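Local coordinates for protein acetyl-xylan esterase (Streptomyces lividans, PDB 2CC0) that probably removes acetyl groups from xylan in plant cell walls, as a metal-dependent carbohydrate esterase of family 4 with a bound zinc ion, at residues S21-L26 with A33-Q38. Numbering follows the deposited sequence.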
ATOM      1  N   SER A  21     -25.298  -8.487  13.201  1.00 13.19           N
ATOM      2  CA  SER A  21     -24.619  -9.203  14.289  1.00 13.76           C
ATOM      3  C   SER A  21     -23.133  -8.844  14.357  1.00 13.06           C
ATOM      4  O   SER A  21     -22.603  -8.604  15.435  1.00 13.23           O
ATOM      5  CB  SER A  21     -24.777 -10.715  14.124  1.00 14.80           C
ATOM      6  OG  SER A  21     -26.139 -11.084  14.329  1.00 18.59           O
ATOM      7  N   LEU A  22     -22.490  -8.775  13.187  1.00 11.65           N
ATOM      8  CA  LEU A  22     -21.094  -8.375  13.113  1.00 11.54           C
ATOM      9  C   LEU A  22     -20.896  -6.943  13.614  1.00 10.72           C
ATOM     10  O   LEU A  22     -19.985  -6.675  14.395  1.00 11.19           O
ATOM     11  CB  LEU A  22     -20.593  -8.503  11.663  1.00 10.95           C
ATOM     12  CG  LEU A  22     -19.115  -8.170  11.367  1.00 11.74           C
ATOM     13  CD1 LEU A  22     -18.160  -9.030  12.207  1.00 12.94           C
ATOM     14  CD2 LEU A  22     -18.833  -8.344   9.865  1.00 12.51           C
ATOM     15  N   LEU A  23     -21.757  -6.030  13.164  1.00 10.26           N
ATOM     16  CA  LEU A  23     -21.625  -4.634  13.580  1.00 10.97           C
ATOM     17  C   LEU A  23     -21.788  -4.505  15.093  1.00 12.05           C
ATOM     18  O   LEU A  23     -21.037  -3.770  15.744  1.00 11.76           O
ATOM     19  CB  LEU A  23     -22.667  -3.760  12.868  1.00 10.25           C
ATOM     20  CG  LEU A  23     -22.541  -3.618  11.358  1.00  9.97           C
ATOM     21  CD1 LEU A  23     -23.725  -2.764  10.844  1.00 10.67           C
ATOM     22  CD2 LEU A  23     -21.207  -2.973  10.960  1.00 10.38           C
ATOM     23  N   ASN A  24     -22.768  -5.225  15.638  1.00 12.92           N
ATOM     24  CA  ASN A  24     -23.004  -5.202  17.089  1.00 14.04           C
ATOM     25  C   ASN A  24     -21.781  -5.706  17.859  1.00 13.85           C
ATOM     26  O   ASN A  24     -21.378  -5.103  18.838  1.00 14.69           O
ATOM     27  CB  ASN A  24     -24.243  -6.017  17.442  1.00 14.52           C
ATOM     28  CG  ASN A  24     -25.535  -5.341  17.009  1.00 16.88           C
ATOM     29  OD1 ASN A  24     -25.556  -4.151  16.642  1.00 18.99           O
ATOM     30  ND2 ASN A  24     -26.622  -6.103  17.032  1.00 19.52           N
ATOM     31  N   ALA A  25     -21.184  -6.797  17.389  1.00 13.33           N
ATOM     32  CA  ALA A  25     -19.962  -7.323  17.994  1.00 12.93           C
ATOM     33  C   ALA A  25     -18.809  -6.326  17.925  1.00 13.01           C
ATOM     34  O   ALA A  25     -18.120  -6.092  18.916  1.00 13.30           O
ATOM     35  CB  ALA A  25     -19.570  -8.654  17.384  1.00 13.00           C
ATOM     36  N   LEU A  26     -18.591  -5.747  16.746  1.00 12.80           N
ATOM     37  CA  LEU A  26     -17.527  -4.748  16.604  1.00 12.02           C
ATOM     38  C   LEU A  26     -17.724  -3.580  17.575  1.00 13.13           C
ATOM     39  O   LEU A  26     -16.813  -3.256  18.332  1.00 13.59           O
ATOM     40  CB  LEU A  26     -17.428  -4.240  15.157  1.00 11.23           C
ATOM     41  CG  LEU A  26     -16.939  -5.279  14.127  1.00  8.75           C
ATOM     42  CD1 LEU A  26     -17.356  -4.811  12.725  1.00  8.75           C
ATOM     43  CD2 LEU A  26     -15.396  -5.483  14.227  1.00 10.10           C
ATOM     44  N   ALA A  33     -14.066  -0.460  11.535  1.00  8.40           N
ATOM     45  CA  ALA A  33     -13.562  -1.226  10.398  1.00  7.92           C
ATOM     46  C   ALA A  33     -14.100  -0.650   9.115  1.00  7.49           C
ATOM     47  O   ALA A  33     -15.031   0.192   9.138  1.00  7.89           O
ATOM     48  CB  ALA A  33     -13.971  -2.684  10.551  1.00  7.13           C
ATOM     49  N   THR A  34     -13.492  -1.076   8.001  1.00  6.57           N
ATOM     50  CA  THR A  34     -13.927  -0.689   6.676  1.00  6.76           C
ATOM     51  C   THR A  34     -14.657  -1.843   6.013  1.00  6.83           C
ATOM     52  O   THR A  34     -14.113  -2.958   5.908  1.00  6.54           O
ATOM     53  CB  THR A  34     -12.730  -0.234   5.790  1.00  7.30           C
ATOM     54  OG1 THR A  34     -12.070   0.829   6.448  1.00  8.17           O
ATOM     55  CG2 THR A  34     -13.262   0.287   4.436  1.00  8.48           C
ATOM     56  N   MET A  35     -15.895  -1.569   5.599  1.00  6.74           N
ATOM     57  CA  MET A  35     -16.775  -2.593   4.979  1.00  7.39           C
ATOM     58  C   MET A  35     -16.716  -2.393   3.467  1.00  7.02           C
ATOM     59  O   MET A  35     -17.216  -1.362   2.957  1.00  7.17           O
ATOM     60  CB  MET A  35     -18.228  -2.455   5.474  1.00  8.49           C
ATOM     61  CG  MET A  35     -18.360  -2.110   6.984  1.00 11.33           C
ATOM     62  SD  MET A  35     -17.452  -3.223   8.078  1.00 12.42           S
ATOM     63  CE  MET A  35     -18.609  -4.571   8.252  1.00 15.90           C
ATOM     64  N   PHE A  36     -16.125  -3.378   2.759  1.00  6.67           N
ATOM     65  CA  PHE A  36     -16.022  -3.322   1.289  1.00  6.20           C
ATOM     66  C   PHE A  36     -17.266  -4.021   0.735  1.00  7.01           C
ATOM     67  O   PHE A  36     -17.289  -5.249   0.569  1.00  6.83           O
ATOM     68  CB  PHE A  36     -14.723  -3.966   0.806  1.00  6.38           C
ATOM     69  CG  PHE A  36     -13.521  -3.100   1.024  1.00  5.79           C
ATOM     70  CD1 PHE A  36     -12.847  -3.123   2.254  1.00  7.11           C
ATOM     71  CD2 PHE A  36     -13.077  -2.227   0.012  1.00  7.92           C
ATOM     72  CE1 PHE A  36     -11.724  -2.297   2.451  1.00  7.70           C
ATOM     73  CE2 PHE A  36     -11.957  -1.415   0.219  1.00  7.25           C
ATOM     74  CZ  PHE A  36     -11.297  -1.451   1.427  1.00  7.77           C
ATOM     75  N   ASN A  37     -18.314  -3.220   0.533  1.00  6.98           N
ATOM     76  CA  ASN A  37     -19.621  -3.750   0.085  1.00  6.67           C
ATOM     77  C   ASN A  37     -19.665  -4.006  -1.421  1.00  7.46           C
ATOM     78  O   ASN A  37     -19.104  -3.230  -2.212  1.00  8.00           O
ATOM     79  CB  ASN A  37     -20.748  -2.751   0.403  1.00  7.43           C
ATOM     80  CG  ASN A  37     -21.063  -2.623   1.898  1.00  7.17           C
ATOM     81  OD1 ASN A  37     -20.613  -3.407   2.778  1.00 10.54           O
ATOM     82  ND2 ASN A  37     -21.901  -1.677   2.181  1.00  7.27           N
ATOM     83  N   GLN A  38     -20.417  -5.031  -1.830  1.00  7.50           N
ATOM     84  CA  GLN A  38     -20.763  -5.151  -3.257  1.00  7.55           C
ATOM     85  C   GLN A  38     -21.938  -4.223  -3.558  1.00  7.87           C
ATOM     86  O   GLN A  38     -22.894  -4.140  -2.768  1.00  8.80           O
ATOM     87  CB  GLN A  38     -21.184  -6.575  -3.614  1.00  8.23           C
ATOM     88  CG  GLN A  38     -20.011  -7.567  -3.536  1.00  6.86           C
ATOM     89  CD  GLN A  38     -20.391  -8.924  -4.038  1.00  9.45           C
ATOM     90  OE1 GLN A  38     -21.219  -9.039  -4.939  1.00 11.76           O
ATOM     91  NE2 GLN A  38     -19.792  -9.961  -3.467  1.00 10.76           N
TER
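Leu22 and Leu23 of helix 19-28 meet Met35 of strand 34-37 in a small, buried, wholly apolar contact between a helix and the parallel sheet it packs on. Together the two segments bury about 146 Å² against each other. No hydrogen bond crosses.

The methyl end of Met35 does the touching. Its CE lies 4.1 Å from CD2 of Leu22 and equally 4.1 Å from CD2 of Leu23. One methyl therefore meets a single branch of each of two consecutive leucines. Bends at chi2 (-53°) and chi3 (-84°) curl the Met35 chain and set CE against the leucine methyls. Leu22 and Met35 run past each other in opposite senses, whereas Leu23 comes in at a slant. The leucines differ at the first torsion. Leu22 has CG opposite its backbone N (chi1 -178°), while Leu23 has CG opposite its carbonyl carbon. Both still bring CD2 to the same methyl.

Leu26, one turn on from Leu22, faces Ala33, with Leu26 CD1 4.6 Å from Ala33 CB, just beyond contact distance. Met57 packs on Leu23, Leu26 and Met35, and Gln52 of helix 46-54 touches Leu23 and Met35. Backbone hydrogen bonds tie Met35 to Trp58 and Ala60 of the parallel strand 58-61.

All three touching residues are buried. The Met35 side chain is about 11 Å from the zinc ion, and none of the three is a zinc ligand. The contact belongs to a beta-alpha-beta crossover, in which helix 19-28 links the paired parallel strands 5-12 and 34-37, as expected in the beta/alpha-barrel-like polysaccharide deacetylase fold.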